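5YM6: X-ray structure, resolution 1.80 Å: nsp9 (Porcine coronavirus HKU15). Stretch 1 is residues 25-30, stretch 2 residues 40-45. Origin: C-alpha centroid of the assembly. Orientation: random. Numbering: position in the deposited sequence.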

ATOM      1  N   THR B  25      14.163   3.390 -21.462  1.00 25.62           N
ATOM      2  CA  THR B  25      13.097   2.492 -21.050  1.00 24.75           C
ATOM      3  C   THR B  25      13.163   2.279 -19.543  1.00 26.31           C
ATOM      4  O   THR B  25      14.251   2.117 -18.976  1.00 25.63           O
ATOM      5  N   VAL B  26      12.003   2.301 -18.892  1.00 21.15           N
ATOM      6  CA  VAL B  26      11.932   2.130 -17.442  1.00 22.98           C
ATOM      7  C   VAL B  26      10.918   1.048 -17.059  1.00 22.35           C
ATOM      8  O   VAL B  26      10.016   0.730 -17.827  1.00 21.85           O
ATOM      9  N   LYS B  27      11.083   0.478 -15.872  1.00 22.38           N
ATOM     10  CA  LYS B  27      10.115  -0.458 -15.324  1.00 20.37           C
ATOM     11  C   LYS B  27       8.946   0.315 -14.742  1.00 23.86           C
ATOM     12  O   LYS B  27       9.149   1.225 -13.934  1.00 21.30           O
ATOM     13  N   SER B  28       7.729  -0.033 -15.145  1.00 20.07           N
ATOM     14  CA  SER B  28       6.558   0.710 -14.684  1.00 19.37           C
ATOM     15  C   SER B  28       5.681  -0.105 -13.750  1.00 22.73           C
ATOM     16  O   SER B  28       5.508  -1.307 -13.937  1.00 23.18           O
ATOM     17  N   PHE B  29       5.101   0.573 -12.760  1.00 20.19           N
ATOM     18  CA  PHE B  29       4.246  -0.062 -11.759  1.00 19.33           C
ATOM     19  C   PHE B  29       2.835   0.471 -11.906  1.00 19.67           C
ATOM     20  O   PHE B  29       2.594   1.663 -11.754  1.00 19.95           O
ATOM     21  N   TYR B  30       1.908  -0.422 -12.223  1.00 19.43           N
ATOM     22  CA  TYR B  30       0.514  -0.048 -12.366  1.00 22.27           C
ATOM     23  C   TYR B  30      -0.293  -0.601 -11.199  1.00 22.79           C
ATOM     24  O   TYR B  30      -0.048  -1.708 -10.750  1.00 24.61           O
ATOM     25  N   VAL B  40       1.436   4.340 -11.472  1.00 18.07           N
ATOM     26  CA  VAL B  40       1.735   4.901 -10.147  1.00 18.81           C
ATOM     27  C   VAL B  40       3.204   5.250  -9.936  1.00 20.46           C
ATOM     28  O   VAL B  40       3.525   6.262  -9.306  1.00 20.53           O
ATOM     29  N   ALA B  41       4.100   4.417 -10.459  1.00 17.74           N
ATOM     30  CA  ALA B  41       5.536   4.624 -10.248  1.00 18.13           C
ATOM     31  C   ALA B  41       6.390   4.003 -11.339  1.00 19.41           C
ATOM     32  O   ALA B  41       5.940   3.107 -12.064  1.00 19.38           O
ATOM     33  N   ILE B  42       7.638   4.469 -11.448  1.00 20.63           N
ATOM     34  CA  ILE B  42       8.612   3.806 -12.301  1.00 16.82           C
ATOM     35  C   ILE B  42       9.895   3.609 -11.517  1.00 20.37           C
ATOM     36  O   ILE B  42      10.146   4.338 -10.551  1.00 17.78           O
ATOM     37  N   THR B  43      10.676   2.604 -11.905  1.00 19.52           N
ATOM     38  CA  THR B  43      12.044   2.477 -11.408  1.00 21.24           C
ATOM     39  C   THR B  43      13.045   2.432 -12.553  1.00 22.16           C
ATOM     40  O   THR B  43      12.743   2.006 -13.666  1.00 21.47           O
ATOM     41  N   SER B  44      14.246   2.912 -12.260  1.00 20.63           N
ATOM     42  CA  SER B  44      15.285   3.096 -13.260  1.00 21.51           C
ATOM     43  C   SER B  44      16.623   3.143 -12.551  1.00 22.57           C
ATOM     44  O   SER B  44      16.674   3.477 -11.381  1.00 23.48           O
ATOM     45  N   THR B  45      17.703   2.836 -13.260  1.00 27.69           N
ATOM     46  CA  THR B  45      19.025   3.043 -12.693  1.00 26.99           C
ATOM     47  C   THR B  45      19.458   4.504 -12.872  1.00 27.78           C
ATOM     48  O   THR B  45      20.472   4.930 -12.315  1.00 27.16           O
TER

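Adjacent antiparallel strands illustrate a general rule: backbone hydrogen bonds define the register, and side chains alternating between the two faces of the sheet meet their cross-strand neighbours. In nsp9, strand 25-30 and strand 40-44 run at 157° to one another. Lys27 and Thr43 exchange hydrogen bonds, Lys27 N to Thr43 O at 3.2 Å and Thr43 N to Lys27 O at 2.9 Å. Further along, Phe29 N donates to Ala41 O at 2.8 Å, while Phe29 O accepts from Val40 N at 2.9 Å and, weakly, from Ala41 N at 3.4 Å.

The apolar packing is consistent with this register. On the face bearing Lys27, Phe29, Ala41 and Thr43, Phe29 adopts the m rotamer with chi2 at 76°, and its ring reaches diagonally past its direct partner Ala41 to Thr43, CE1 lying 3.5 Å from Thr43 CG2. The small Ala41 sits beside the base of the aromatic side chain, its CB 4.3 Å from Phe29 CB. On the face of Ser28 and Ile42, the p rotamer of Ile42 leaves its CG2 4.3 Å from Ser28 CB and 3.9 Å from CG2 of Val26. Val26, an m rotamer whose CA-to-CB bond points toward the other strand, also brings CG1 to 3.9 Å from Ser44 CB.

Polar side chains play more varied parts. Thr43, in p, places OG1 3.5 Å from Lys27 CB, a contact with the start of a lysine that is t at all four chi angles and whose end leads away. Ser28, also p, has its OG hydrogen-bonded elsewhere in the structure. Near the end of the pairing, water 1 bridges the strands: it donates to Thr25 O at 3.1 Å and hydrogen-bonds Ser44 OG, from a t rotamer, at 2.8 Å.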

ATOM      1  CB  THR B  25      13.175   1.132 -21.793  1.00 29.08           C
ATOM      2  OG1 THR B  25      12.285   0.198 -21.170  1.00 32.63           O
ATOM      3  CG2 THR B  25      14.549   0.573 -21.709  1.00 37.54           C
ATOM      4  CB  VAL B  26      11.550   3.459 -16.728  1.00 23.55           C
ATOM      5  CG1 VAL B  26      12.597   4.535 -16.993  1.00 22.84           C
ATOM      6  CG2 VAL B  26      10.169   3.953 -17.184  1.00 21.97           C
ATOM      7  CB  LYS B  27      10.755  -1.328 -14.251  1.00 23.90           C
ATOM      8  CG  LYS B  27       9.785  -2.251 -13.549  1.00 23.84           C
ATOM      9  CD  LYS B  27      10.543  -3.246 -12.677  1.00 28.78           C
ATOM     10  CE  LYS B  27       9.642  -4.328 -12.122  1.00 30.87           C
ATOM     11  NZ  LYS B  27      10.408  -5.181 -11.168  1.00 42.33           N
ATOM     12  CB  SER B  28       5.745   1.188 -15.883  1.00 21.87           C
ATOM     13  OG  SER B  28       5.450   0.086 -16.735  1.00 27.61           O
ATOM     14  CB  PHE B  29       4.762   0.203 -10.342  1.00 18.50           C
ATOM     15  CG  PHE B  29       6.096  -0.435 -10.059  1.00 21.55           C
ATOM     16  CD1 PHE B  29       7.268   0.109 -10.572  1.00 23.01           C
ATOM     17  CD2 PHE B  29       6.176  -1.586  -9.305  1.00 23.49           C
ATOM     18  CE1 PHE B  29       8.487  -0.483 -10.319  1.00 24.76           C
ATOM     19  CE2 PHE B  29       7.404  -2.179  -9.053  1.00 24.13           C
ATOM     20  CZ  PHE B  29       8.545  -1.631  -9.560  1.00 27.05           C
ATOM     21  CB  TYR B  30      -0.064  -0.581 -13.679  1.00 23.46           C
ATOM     22  CG  TYR B  30       0.470   0.087 -14.925  1.00 24.03           C
ATOM     23  CD1 TYR B  30       1.595  -0.399 -15.573  1.00 25.55           C
ATOM     24  CD2 TYR B  30      -0.178   1.189 -15.459  1.00 23.69           C
ATOM     25  CE1 TYR B  30       2.074   0.209 -16.712  1.00 23.61           C
ATOM     26  CE2 TYR B  30       0.287   1.804 -16.601  1.00 25.51           C
ATOM     27  CZ  TYR B  30       1.412   1.303 -17.224  1.00 24.38           C
ATOM     28  OH  TYR B  30       1.873   1.918 -18.354  1.00 28.70           O
ATOM     29  CB  VAL B  40       1.280   3.924  -9.046  1.00 20.34           C
ATOM     30  CG1 VAL B  40       1.759   4.401  -7.666  1.00 21.87           C
ATOM     31  CG2 VAL B  40      -0.239   3.794  -9.090  1.00 28.56           C
ATOM     32  CB  ALA B  41       5.951   4.057  -8.880  1.00 18.69           C
ATOM     33  CB  ILE B  42       8.898   4.603 -13.573  1.00 18.73           C
ATOM     34  CG1 ILE B  42       9.496   5.973 -13.230  1.00 18.64           C
ATOM     35  CG2 ILE B  42       7.608   4.753 -14.390  1.00 17.70           C
ATOM     36  CD1 ILE B  42      10.131   6.676 -14.405  1.00 23.07           C
ATOM     37  CB  THR B  43      12.244   1.232 -10.529  1.00 22.22           C
ATOM     38  OG1 THR B  43      11.943   0.048 -11.283  1.00 25.11           O
ATOM     39  CG2 THR B  43      11.359   1.298  -9.287  1.00 22.79           C
ATOM     40  CB  SER B  44      15.066   4.398 -14.029  1.00 20.12           C
ATOM     41  OG  SER B  44      16.171   4.684 -14.861  1.00 24.89           O
ATOM     42  CB  THR B  45      20.063   2.105 -13.325  1.00 28.67           C
ATOM     43  OG1 THR B  45      20.014   2.239 -14.747  1.00 31.69           O
ATOM     44  CG2 THR B  45      19.761   0.660 -12.951  1.00 33.91           C
TER
HETATM   45  O   HOH W   1      16.001   4.225 -17.633  1.00 31.52           O